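Local structure of flagellar hook-associated protein 3 (Bacillus cereus, 5ZIY) at residues Trp122-Gly127 / Glu191-Ile196; Asp126-Lys131 / Gly184-Thr189. The protein probably forms part of the junction between the flagellar hook and filament, as a hook-associated protein of the flagellin family. All blocks are in the same frame, centred on the assembly; numbering follows the deposited sequence.

Interaction 1 of 2, residues Trp122-Gly127 / Glu191-Ile196; sequences WKLNDG and ETFKTI. With ZN (zinc ion), chain E.
A single aromatic side chain, F193 of helix 162-204, carries the whole helix side of this contact. It meets a carboxylate as well as an aliphatic group. CE1 of F193 lies 3.9 Å from OD2 of D126, and the carboxylate and ring planes stand 84° apart, close to perpendicular. At another part of the ring, CD2 of L124 comes within 3.8 Å of CD2 of F193 and 4.0 Å from its CE2. Both approaches are oblique to the ring. No hydrogen bond joins the two segments, and the buried surface is small, about 102 Å². The closest backbone pair, D126 and F193, is still 10.1 Å apart between CA atoms, so side chains bridge the gap. In D126, CG sits between the backbone N and the carbonyl carbon (chi1 78°), which places the carboxylate with OD2 nearer the phenyl ring and OD1 engaged by Y128 N. Y128 also packs edge-to-face with F193. Helix 8-60 covers the site: M24 touches L124 and D126, and I28 touches F193. Away from this packing, E191 binds a zinc ion through OE2 at 2.0 Å, and a water is a second ligand. The loop itself is held by a backbone bond from G127 N to L124 O of 3.0 Å. This closes a type I beta turn, L124 to G127, at the tip of the hairpin formed by strands 120-123 and 129-133. The contact is thus hairpin-tip packing against a long helix.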
loop_
_atom_site.group_PDB
_atom_site.type_symbol
_atom_site.label_atom_id
_atom_site.label_comp_id
_atom_site.label_asym_id
_atom_site.label_seq_id
_atom_site.Cartn_x
_atom_site.Cartn_y
_atom_site.Cartn_z
ATOM N N TRP A 122 12.589 -8.573 0.850
ATOM C CA TRP A 122 12.471 -9.883 1.502
ATOM C C TRP A 122 12.748 -10.926 0.388
ATOM O O TRP A 122 12.475 -10.688 -0.844
ATOM C CB TRP A 122 11.044 -10.103 1.997
ATOM C CG TRP A 122 10.739 -9.545 3.272
ATOM C CD1 TRP A 122 11.448 -8.606 3.957
ATOM C CD2 TRP A 122 9.626 -9.883 4.093
ATOM N NE1 TRP A 122 10.838 -8.335 5.141
ATOM C CE2 TRP A 122 9.731 -9.121 5.269
ATOM C CE3 TRP A 122 8.579 -10.788 3.969
ATOM C CZ2 TRP A 122 8.804 -9.187 6.285
ATOM C CZ3 TRP A 122 7.665 -10.867 4.972
ATOM C CH2 TRP A 122 7.779 -10.063 6.126
ATOM N N LYS A 123 13.302 -12.042 0.814
ATOM C CA LYS A 123 13.764 -13.026 -0.117
ATOM C C LYS A 123 13.308 -14.397 0.328
ATOM O O LYS A 123 13.600 -14.827 1.409
ATOM C CB LYS A 123 15.265 -12.931 -0.180
ATOM C CG LYS A 123 15.902 -13.952 -1.002
ATOM C CD LYS A 123 17.377 -13.678 -1.080
ATOM C CE LYS A 123 18.119 -14.923 -1.447
ATOM N NZ LYS A 123 19.326 -14.606 -2.235
ATOM N N LEU A 124 12.526 -15.056 -0.496
ATOM C CA LEU A 124 12.061 -16.397 -0.188
ATOM C C LEU A 124 13.221 -17.387 -0.097
ATOM O O LEU A 124 14.299 -17.125 -0.629
ATOM C CB LEU A 124 11.093 -16.868 -1.286
ATOM C CG LEU A 124 9.611 -16.581 -1.127
ATOM C CD1 LEU A 124 9.379 -15.267 -0.435
ATOM C CD2 LEU A 124 8.865 -16.722 -2.506
ATOM N N ASN A 125 12.964 -18.531 0.552
ATOM C CA ASN A 125 13.965 -19.603 0.713
ATOM C C ASN A 125 14.541 -20.088 -0.607
ATOM O O ASN A 125 15.681 -20.497 -0.644
ATOM C CB ASN A 125 13.366 -20.825 1.420
ATOM C CG ASN A 125 14.444 -21.766 1.993
ATOM O OD1 ASN A 125 14.427 -22.992 1.785
ATOM N ND2 ASN A 125 15.352 -21.196 2.738
ATOM N N ASP A 126 13.725 -20.071 -1.663
ATOM C CA ASP A 126 14.137 -20.487 -3.003
ATOM C C ASP A 126 14.732 -19.355 -3.862
ATOM O O ASP A 126 14.883 -19.523 -5.072
ATOM C CB ASP A 126 12.935 -21.114 -3.773
ATOM C CG ASP A 126 11.970 -20.062 -4.333
ATOM O OD1 ASP A 126 12.062 -18.896 -3.947
ATOM O OD2 ASP A 126 11.089 -20.392 -5.163
ATOM N N GLY A 127 15.032 -18.198 -3.284
ATOM C CA GLY A 127 15.658 -17.120 -4.059
ATOM C C GLY A 127 14.776 -15.984 -4.550
ATOM O O GLY A 127 15.305 -14.922 -4.901
ATOM N N GLU A 191 0.763 -16.868 -4.411
ATOM C CA GLU A 191 -0.272 -17.912 -4.357
ATOM C C GLU A 191 0.066 -19.101 -5.276
ATOM O O GLU A 191 -0.297 -20.250 -4.986
ATOM C CB GLU A 191 -1.649 -17.307 -4.722
ATOM C CG GLU A 191 -2.222 -16.330 -3.681
ATOM C CD GLU A 191 -2.876 -17.017 -2.490
ATOM O OE1 GLU A 191 -2.565 -18.210 -2.237
ATOM O OE2 GLU A 191 -3.722 -16.377 -1.810
ATOM N N THR A 192 0.701 -18.817 -6.411
ATOM C CA THR A 192 1.182 -19.879 -7.294
ATOM C C THR A 192 2.319 -20.636 -6.613
ATOM O O THR A 192 2.347 -21.862 -6.661
ATOM C CB THR A 192 1.675 -19.343 -8.666
ATOM O OG1 THR A 192 0.684 -18.493 -9.232
ATOM C CG2 THR A 192 1.974 -20.450 -9.631
ATOM N N PHE A 193 3.235 -19.915 -5.974
ATOM C CA PHE A 193 4.337 -20.575 -5.252
ATOM C C PHE A 193 3.743 -21.555 -4.211
ATOM O O PHE A 193 4.180 -22.695 -4.161
ATOM C CB PHE A 193 5.316 -19.590 -4.581
ATOM C CG PHE A 193 6.362 -18.986 -5.517
ATOM C CD1 PHE A 193 7.068 -19.763 -6.418
ATOM C CD2 PHE A 193 6.661 -17.646 -5.446
ATOM C CE1 PHE A 193 8.016 -19.204 -7.238
ATOM C CE2 PHE A 193 7.626 -17.078 -6.277
ATOM C CZ PHE A 193 8.281 -17.855 -7.183
ATOM N N LYS A 194 2.743 -21.114 -3.433
ATOM C CA LYS A 194 2.081 -21.965 -2.415
ATOM C C LYS A 194 1.524 -23.260 -3.000
ATOM O O LYS A 194 1.739 -24.324 -2.452
ATOM C CB LYS A 194 0.942 -21.201 -1.718
ATOM C CG LYS A 194 0.533 -21.800 -0.377
ATOM C CD LYS A 194 -0.552 -20.967 0.300
ATOM C CE LYS A 194 -1.169 -21.735 1.461
ATOM N NZ LYS A 194 -2.340 -21.007 2.011
ATOM N N THR A 195 0.836 -23.141 -4.135
ATOM C CA THR A 195 0.179 -24.268 -4.799
ATOM C C THR A 195 1.214 -25.233 -5.331
ATOM O O THR A 195 1.097 -26.422 -5.096
ATOM C CB THR A 195 -0.750 -23.820 -5.958
ATOM O OG1 THR A 195 -1.665 -22.854 -5.468
ATOM C CG2 THR A 195 -1.578 -25.035 -6.497
ATOM N N ILE A 196 2.267 -24.704 -5.955
ATOM C CA ILE A 196 3.416 -25.516 -6.376
ATOM C C ILE A 196 4.020 -26.268 -5.167
ATOM O O ILE A 196 4.188 -27.488 -5.229
ATOM C CB ILE A 196 4.529 -24.665 -7.069
ATOM C CG1 ILE A 196 4.043 -24.105 -8.415
ATOM C CG2 ILE A 196 5.747 -25.524 -7.324
ATOM C CD1 ILE A 196 4.959 -22.979 -9.022
HETATM ZN ZN ZN E . -3.929 -17.207 0.010
HETATM O O HOH W 1 -5.440 -19.068 -0.487
#

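Interaction 2 of 2, residues Asp126-Lys131 / Gly184-Thr189; sequences DGYEFK and GSTMNT. With ZN (zinc ion), chain C.
The returning arm of a beta hairpin, from the end of its turn into strand 129-133, packs here on helix 162-204. Y128 and F130 face T186 and T189, which lie nearly one helical turn apart. CG2 of T189 is 4.0 Å from CZ of Y128, approaching the ring obliquely. The tyrosine reaches the helix because its CG is anti to the backbone N (chi1 -178°). Its OH also comes 4.2 Å from CG2 of T186. F130 makes a looser contact, with CD2 4.4 Å from the same T186 methyl. Thus both threonines offer methyls to the hairpin. Their hydroxyls bond back into the helix: OG1 of T189 donates to S185 O at 3.2 Å, and OG1 of T186 pairs with E182 O. At the start of the arm, D126 forms an Asx turn, its OD1 to Y128 N bond measuring 3.1 Å with an N-H...O angle of 168°. E129 binds a zinc ion through OE2 at 2.2 Å. M190 of helix 162-204 touches both Y128 and F130. Helix 8-60 also borders the contact: S31 touches F130 and L35 touches T186, while W122 of strand 120-123 packs on F130.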
loop_
_atom_site.group_PDB
_atom_site.type_symbol
_atom_site.label_atom_id
_atom_site.label_comp_id
_atom_site.label_asym_id
_atom_site.label_seq_id
_atom_site.Cartn_x
_atom_site.Cartn_y
_atom_site.Cartn_z
ATOM N N ASP A 126 13.725 -20.071 -1.663
ATOM C CA ASP A 126 14.137 -20.487 -3.003
ATOM C C ASP A 126 14.732 -19.355 -3.862
ATOM O O ASP A 126 14.883 -19.523 -5.072
ATOM C CB ASP A 126 12.935 -21.114 -3.773
ATOM C CG ASP A 126 11.970 -20.062 -4.333
ATOM O OD1 ASP A 126 12.062 -18.896 -3.947
ATOM O OD2 ASP A 126 11.089 -20.392 -5.163
ATOM N N GLY A 127 15.032 -18.198 -3.284
ATOM C CA GLY A 127 15.658 -17.120 -4.059
ATOM C C GLY A 127 14.776 -15.984 -4.550
ATOM O O GLY A 127 15.305 -14.922 -4.901
ATOM N N TYR A 128 13.446 -16.174 -4.567
ATOM C CA TYR A 128 12.550 -15.120 -5.073
ATOM C C TYR A 128 12.550 -13.881 -4.149
ATOM O O TYR A 128 12.293 -13.977 -2.966
ATOM C CB TYR A 128 11.121 -15.644 -5.272
ATOM C CG TYR A 128 10.164 -14.608 -5.830
ATOM C CD1 TYR A 128 10.099 -14.312 -7.205
ATOM C CD2 TYR A 128 9.321 -13.921 -4.982
ATOM C CE1 TYR A 128 9.178 -13.342 -7.707
ATOM C CE2 TYR A 128 8.436 -12.945 -5.463
ATOM C CZ TYR A 128 8.361 -12.662 -6.801
ATOM O OH TYR A 128 7.449 -11.662 -7.178
ATOM N N GLU A 129 12.798 -12.728 -4.727
ATOM C CA GLU A 129 12.848 -11.471 -3.999
ATOM C C GLU A 129 11.771 -10.487 -4.371
ATOM O O GLU A 129 11.441 -10.360 -5.496
ATOM C CB GLU A 129 14.166 -10.775 -4.311
ATOM C CG GLU A 129 15.341 -11.555 -3.900
ATOM C CD GLU A 129 16.578 -10.718 -3.999
ATOM O OE1 GLU A 129 16.831 -10.169 -5.114
ATOM O OE2 GLU A 129 17.257 -10.589 -2.955
ATOM N N PHE A 130 11.234 -9.784 -3.391
ATOM C CA PHE A 130 10.308 -8.677 -3.651
ATOM C C PHE A 130 10.492 -7.574 -2.614
ATOM O O PHE A 130 11.112 -7.779 -1.570
ATOM C CB PHE A 130 8.874 -9.153 -3.644
ATOM C CG PHE A 130 8.355 -9.494 -2.280
ATOM C CD1 PHE A 130 8.707 -10.684 -1.670
ATOM C CD2 PHE A 130 7.487 -8.644 -1.623
ATOM C CE1 PHE A 130 8.197 -10.996 -0.419
ATOM C CE2 PHE A 130 7.026 -8.944 -0.351
ATOM C CZ PHE A 130 7.376 -10.119 0.231
ATOM N N LYS A 131 9.951 -6.400 -2.926
ATOM C CA LYS A 131 9.972 -5.252 -2.028
ATOM C C LYS A 131 8.850 -5.367 -1.068
ATOM O O LYS A 131 7.704 -5.312 -1.478
ATOM C CB LYS A 131 9.817 -3.963 -2.813
ATOM C CG LYS A 131 10.924 -3.765 -3.854
ATOM C CD LYS A 131 10.437 -2.868 -4.959
ATOM C CE LYS A 131 11.537 -2.550 -6.004
ATOM N NZ LYS A 131 12.589 -1.742 -5.310
ATOM N N GLY A 184 -1.330 -6.751 -6.409
ATOM C CA GLY A 184 -2.174 -7.913 -6.768
ATOM C C GLY A 184 -1.421 -9.018 -7.512
ATOM O O GLY A 184 -1.592 -10.211 -7.229
ATOM N N SER A 185 -0.567 -8.597 -8.434
ATOM C CA SER A 185 0.275 -9.464 -9.253
ATOM C C SER A 185 1.320 -10.235 -8.407
ATOM O O SER A 185 1.472 -11.455 -8.523
ATOM C CB SER A 185 0.932 -8.560 -10.308
ATOM O OG SER A 185 1.726 -9.275 -11.214
ATOM N N THR A 186 1.991 -9.526 -7.499
ATOM C CA THR A 186 2.934 -10.147 -6.573
ATOM C C THR A 186 2.223 -11.173 -5.680
ATOM O O THR A 186 2.766 -12.243 -5.383
ATOM C CB THR A 186 3.605 -9.099 -5.644
ATOM O OG1 THR A 186 4.257 -8.097 -6.455
ATOM C CG2 THR A 186 4.597 -9.789 -4.706
ATOM N N MET A 187 1.026 -10.836 -5.245
ATOM C CA MET A 187 0.192 -11.754 -4.430
ATOM C C MET A 187 -0.152 -13.033 -5.218
ATOM O O MET A 187 -0.146 -14.126 -4.661
ATOM C CB MET A 187 -1.120 -11.085 -3.999
ATOM C CG MET A 187 -1.976 -11.945 -3.048
ATOM S SD MET A 187 -0.999 -12.210 -1.526
ATOM C CE MET A 187 -2.293 -12.434 -0.329
ATOM N N ASN A 188 -0.461 -12.862 -6.492
ATOM C CA ASN A 188 -0.833 -13.969 -7.369
ATOM C C ASN A 188 0.346 -14.945 -7.554
ATOM O O ASN A 188 0.201 -16.163 -7.457
ATOM C CB ASN A 188 -1.263 -13.399 -8.738
ATOM C CG ASN A 188 -2.743 -13.030 -8.801
ATOM O OD1 ASN A 188 -3.539 -13.454 -7.944
ATOM N ND2 ASN A 188 -3.130 -12.248 -9.832
ATOM N N THR A 189 1.520 -14.381 -7.813
ATOM C CA THR A 189 2.783 -15.112 -7.754
ATOM C C THR A 189 2.976 -15.905 -6.437
ATOM O O THR A 189 3.312 -17.097 -6.469
ATOM C CB THR A 189 3.963 -14.160 -7.978
ATOM O OG1 THR A 189 3.778 -13.490 -9.240
ATOM C CG2 THR A 189 5.284 -14.937 -7.990
HETATM ZN ZN ZN C . 19.211 -9.957 -3.638
#

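In the fold
Following the chain from the N terminus, helix 8-60 comes first and later lines both contacts. The chain then reaches strand 120-123, turns, and returns as strand 129-133. Interaction 1 joins the hairpin turn to helix 162-204 and closes a loop of 63 residues that includes helix 137-155. Interaction 2 closes a shorter loop of 52 residues, nested inside the first. The order is antiparallel: the earlier hairpin segment meets the later part of the helix. The contacts share D126 and G127, and their centres are 7 Å apart. A probable hydrogen bond from W122 to F130 links the strands. Together the contacts lay the hairpin along the C-terminal helix.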